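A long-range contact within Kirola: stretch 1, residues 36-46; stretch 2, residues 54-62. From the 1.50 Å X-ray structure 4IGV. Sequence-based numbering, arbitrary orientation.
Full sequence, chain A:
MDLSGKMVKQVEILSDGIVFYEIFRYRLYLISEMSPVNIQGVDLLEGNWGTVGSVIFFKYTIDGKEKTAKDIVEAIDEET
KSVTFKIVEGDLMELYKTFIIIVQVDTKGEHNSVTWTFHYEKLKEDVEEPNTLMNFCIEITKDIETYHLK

Stretch 1 36-46: PVNIQGVDLLE
Stretch 2 (54-62) SVIFFKYTI

Two beta bulges interrupt this antiparallel pairing, and at each a single carbonyl serves two consecutive amides. Lys59 O accepts from Gln40 N at 2.8 Å and from Gly41 N at 3.2 Å; Val55 O accepts from Leu45 N at 2.8 Å and, weakly, from Glu46 N at 3.3 Å. Each bulge puts an extra residue in stretch 1, Gln40 and Leu45, with phi/psi of -101/-18 and -108/-36, while the strand 55-62 stays extended throughout.

The N-to-C directions of strands 41-46 and 55-62 differ by 151°, and their axes approach to 4.5 Å. The register pairs Ile39 with Tyr60, Gly41 with Lys59, Val42 with Phe58, Asp43 with Phe57, Leu44 with Ile56 and Glu46 with Val55, with CA-CA distances of 4.4 to 5.0 Å. Between the bulges the ladder is regular: Lys59 N donates to Gly41 O at 2.9 Å, Asp43 N to Phe57 O at 2.8 Å, and Phe57 N to Asp43 O at 2.8 Å. Beyond them, Val55 N reaches Glu46 O at 3.0 Å and Thr61 N reaches Asn38 O at 2.9 Å, Asn38 being the last of three residues, 36-38, with helical phi/psi.

One face carries Ile39, Val42, Leu44, Ile56, Phe58 and Tyr60. Val42 (chi1 t) is central to its packing, its CG1 lying 3.6 Å from Ile56 CG2 and 3.9 Å from Phe58 CE1. Leu44 (t, p) brings CD1 to 4.2 Å from Ile56 CG1, and Ile39 (m, m) sets CD1 3.9 Å from Tyr60 CB. Phe58 and Tyr60 take chi1 m and p, respectively.

The other face holds Gly41, Asp43, Glu46, Val55, Phe57 and Lys59. Asp43 (m) places OD2 at the edge of the Phe57 ring, 3.9 Å from CD2 of Phe57 (chi1 t), where the carboxylate meets the ring's hydrogen-bearing rim. The bulge residue Leu45 (m, t) points toward stretch 2, with its CD1 3.9 Å from Phe57 CB and its CB 4.2 Å from Val55 CG1.

Gln40 folds into chi1 m, chi2 p, chi3 55° and links the turn before the first bulge to Thr61. Its OE1 accepts from Thr61 OG1 at 2.7 Å (Thr61 chi1 m), while its NE2 donates to Pro36 O at 3.1 Å and weakly to Val37 O at 3.0 Å. A water links Asn38 to Thr61, accepting a weak bond from Asn38 ND2 at 2.7 Å and donating to Thr61 O at 2.5 Å.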

# COMPACT_ATOMS: atom_id res chain seq x y z
N PRO A 36 -11.51 8.10 0.66
CA PRO A 36 -12.36 7.90 -0.51
C PRO A 36 -12.01 8.69 -1.73
O PRO A 36 -12.40 8.30 -2.84
CB PRO A 36 -13.74 8.29 0.02
CG PRO A 36 -13.44 9.25 1.11
CD PRO A 36 -12.24 8.72 1.79
N VAL A 37 -11.25 9.77 -1.57
CA VAL A 37 -10.78 10.52 -2.74
C VAL A 37 -9.73 9.66 -3.51
O VAL A 37 -9.70 9.67 -4.77
CB VAL A 37 -10.20 11.88 -2.33
CG1 VAL A 37 -9.62 12.55 -3.55
CG2 VAL A 37 -11.33 12.77 -1.64
N ASN A 38 -8.92 8.92 -2.75
CA ASN A 38 -7.80 8.17 -3.29
C ASN A 38 -8.18 6.75 -3.73
O ASN A 38 -7.73 6.27 -4.73
CB ASN A 38 -6.66 8.12 -2.27
CG ASN A 38 -6.11 9.47 -1.93
OD1 ASN A 38 -5.98 9.80 -0.74
ND2 ASN A 38 -5.90 10.27 -2.94
N ILE A 39 -9.02 6.10 -2.94
CA ILE A 39 -9.39 4.69 -3.12
C ILE A 39 -10.87 4.54 -3.28
O ILE A 39 -11.66 4.94 -2.38
CB ILE A 39 -8.94 3.85 -1.93
CG1 ILE A 39 -7.42 3.99 -1.71
CG2 ILE A 39 -9.34 2.37 -2.12
CD1 ILE A 39 -6.65 3.37 -2.71
N GLN A 40 -11.28 4.00 -4.43
CA GLN A 40 -12.70 3.81 -4.73
C GLN A 40 -13.18 2.37 -4.52
O GLN A 40 -14.39 2.15 -4.40
CB GLN A 40 -13.01 4.23 -6.13
CG GLN A 40 -12.97 5.71 -6.33
CD GLN A 40 -11.57 6.30 -6.38
OE1 GLN A 40 -10.77 5.87 -7.18
NE2 GLN A 40 -11.29 7.29 -5.53
N GLY A 41 -12.28 1.42 -4.48
CA GLY A 41 -12.68 0.04 -4.25
C GLY A 41 -11.47 -0.81 -3.90
O GLY A 41 -10.38 -0.61 -4.44
N VAL A 42 -11.68 -1.74 -2.98
CA VAL A 42 -10.74 -2.80 -2.65
C VAL A 42 -11.55 -4.07 -2.61
O VAL A 42 -12.36 -4.30 -1.67
CB VAL A 42 -10.16 -2.56 -1.29
CG1 VAL A 42 -9.17 -3.63 -0.96
CG2 VAL A 42 -9.44 -1.17 -1.20
N ASP A 43 -11.30 -4.92 -3.60
CA ASP A 43 -12.13 -6.11 -3.83
C ASP A 43 -11.31 -7.37 -3.78
O ASP A 43 -10.42 -7.57 -4.63
CB ASP A 43 -12.83 -6.05 -5.17
CG ASP A 43 -13.68 -4.81 -5.31
OD1 ASP A 43 -14.54 -4.60 -4.42
OD2 ASP A 43 -13.37 -3.97 -6.18
N LEU A 44 -11.58 -8.22 -2.81
CA LEU A 44 -10.93 -9.51 -2.73
C LEU A 44 -11.42 -10.34 -3.91
O LEU A 44 -12.61 -10.45 -4.16
CB LEU A 44 -11.30 -10.17 -1.39
CG LEU A 44 -10.67 -11.54 -1.11
CD1 LEU A 44 -9.16 -11.42 -0.90
CD2 LEU A 44 -11.31 -12.07 0.13
N LEU A 45 -10.48 -10.95 -4.62
CA LEU A 45 -10.77 -11.80 -5.73
C LEU A 45 -10.54 -13.26 -5.45
O LEU A 45 -11.28 -14.08 -5.95
CB LEU A 45 -9.91 -11.39 -6.91
CG LEU A 45 -10.12 -10.01 -7.49
CD1 LEU A 45 -9.26 -9.85 -8.76
CD2 LEU A 45 -11.55 -9.71 -7.80
N GLU A 46 -9.52 -13.62 -4.67
CA GLU A 46 -9.21 -15.00 -4.31
C GLU A 46 -8.60 -15.06 -2.94
O GLU A 46 -7.91 -14.11 -2.51
CB GLU A 46 -8.26 -15.63 -5.31
CG GLU A 46 -8.72 -15.63 -6.70
CD GLU A 46 -10.06 -16.39 -6.90
OE1 GLU A 46 -10.63 -17.21 -6.08
OE2 GLU A 46 -10.69 -16.06 -7.96
N SER A 54 -3.54 -14.25 -1.08
CA SER A 54 -4.79 -13.62 -1.41
C SER A 54 -4.57 -12.64 -2.56
O SER A 54 -3.46 -12.04 -2.74
CB SER A 54 -5.43 -12.92 -0.21
OG SER A 54 -4.58 -11.97 0.44
N VAL A 55 -5.61 -12.45 -3.37
CA VAL A 55 -5.52 -11.63 -4.56
C VAL A 55 -6.56 -10.53 -4.43
O VAL A 55 -7.74 -10.83 -4.18
CB VAL A 55 -5.77 -12.47 -5.83
CG1 VAL A 55 -5.76 -11.58 -7.12
CG2 VAL A 55 -4.80 -13.66 -5.95
N ILE A 56 -6.13 -9.29 -4.60
CA ILE A 56 -6.93 -8.13 -4.30
C ILE A 56 -6.91 -7.18 -5.50
O ILE A 56 -5.85 -6.88 -6.09
CB ILE A 56 -6.47 -7.41 -3.02
CG1 ILE A 56 -6.49 -8.36 -1.84
CG2 ILE A 56 -7.36 -6.18 -2.74
CD1 ILE A 56 -5.87 -7.74 -0.58
N PHE A 57 -8.09 -6.66 -5.84
CA PHE A 57 -8.23 -5.68 -6.93
C PHE A 57 -8.47 -4.29 -6.32
O PHE A 57 -9.28 -4.15 -5.44
CB PHE A 57 -9.41 -6.07 -7.82
CG PHE A 57 -9.65 -5.16 -9.00
CD1 PHE A 57 -8.82 -5.25 -10.13
CD2 PHE A 57 -10.71 -4.30 -9.01
CE1 PHE A 57 -9.07 -4.44 -11.22
CE2 PHE A 57 -10.96 -3.49 -10.13
CZ PHE A 57 -10.11 -3.61 -11.23
N PHE A 58 -7.74 -3.27 -6.83
CA PHE A 58 -7.85 -1.91 -6.36
C PHE A 58 -8.34 -1.01 -7.46
O PHE A 58 -7.86 -1.07 -8.60
CB PHE A 58 -6.50 -1.40 -5.89
CG PHE A 58 -5.94 -2.12 -4.70
CD1 PHE A 58 -6.23 -1.75 -3.44
CD2 PHE A 58 -5.11 -3.23 -4.87
CE1 PHE A 58 -5.70 -2.41 -2.33
CE2 PHE A 58 -4.59 -3.87 -3.78
CZ PHE A 58 -4.88 -3.46 -2.53
N LYS A 59 -9.33 -0.18 -7.11
CA LYS A 59 -9.76 0.90 -7.96
C LYS A 59 -9.33 2.17 -7.22
O LYS A 59 -9.73 2.39 -6.08
CB LYS A 59 -11.28 0.90 -8.14
CG LYS A 59 -11.78 -0.32 -8.86
CD LYS A 59 -13.28 -0.25 -8.99
CE LYS A 59 -13.70 0.88 -9.88
NZ LYS A 59 -15.15 0.77 -10.23
N TYR A 60 -8.49 2.99 -7.86
CA TYR A 60 -7.94 4.15 -7.23
C TYR A 60 -7.78 5.31 -8.18
O TYR A 60 -7.96 5.15 -9.39
CB TYR A 60 -6.58 3.78 -6.54
CG TYR A 60 -5.40 3.43 -7.43
CD1 TYR A 60 -4.41 4.34 -7.68
CD2 TYR A 60 -5.27 2.17 -8.01
CE1 TYR A 60 -3.26 4.00 -8.49
CE2 TYR A 60 -4.17 1.84 -8.82
CZ TYR A 60 -3.17 2.73 -9.03
OH TYR A 60 -2.08 2.42 -9.82
N THR A 61 -7.50 6.47 -7.63
CA THR A 61 -7.36 7.67 -8.42
C THR A 61 -6.06 8.36 -8.03
O THR A 61 -5.81 8.60 -6.85
CB THR A 61 -8.56 8.59 -8.19
OG1 THR A 61 -9.77 7.93 -8.62
CG2 THR A 61 -8.42 9.91 -8.95
N ILE A 62 -5.26 8.69 -9.05
CA ILE A 62 -3.98 9.38 -8.90
C ILE A 62 -4.01 10.57 -9.84
O ILE A 62 -4.26 10.41 -11.05
CB ILE A 62 -2.78 8.46 -9.37
CG1 ILE A 62 -2.51 7.30 -8.42
CG2 ILE A 62 -1.50 9.36 -9.61
CD1 ILE A 62 -1.37 7.55 -7.43
O HOH W 1 -5.25 10.59 -5.49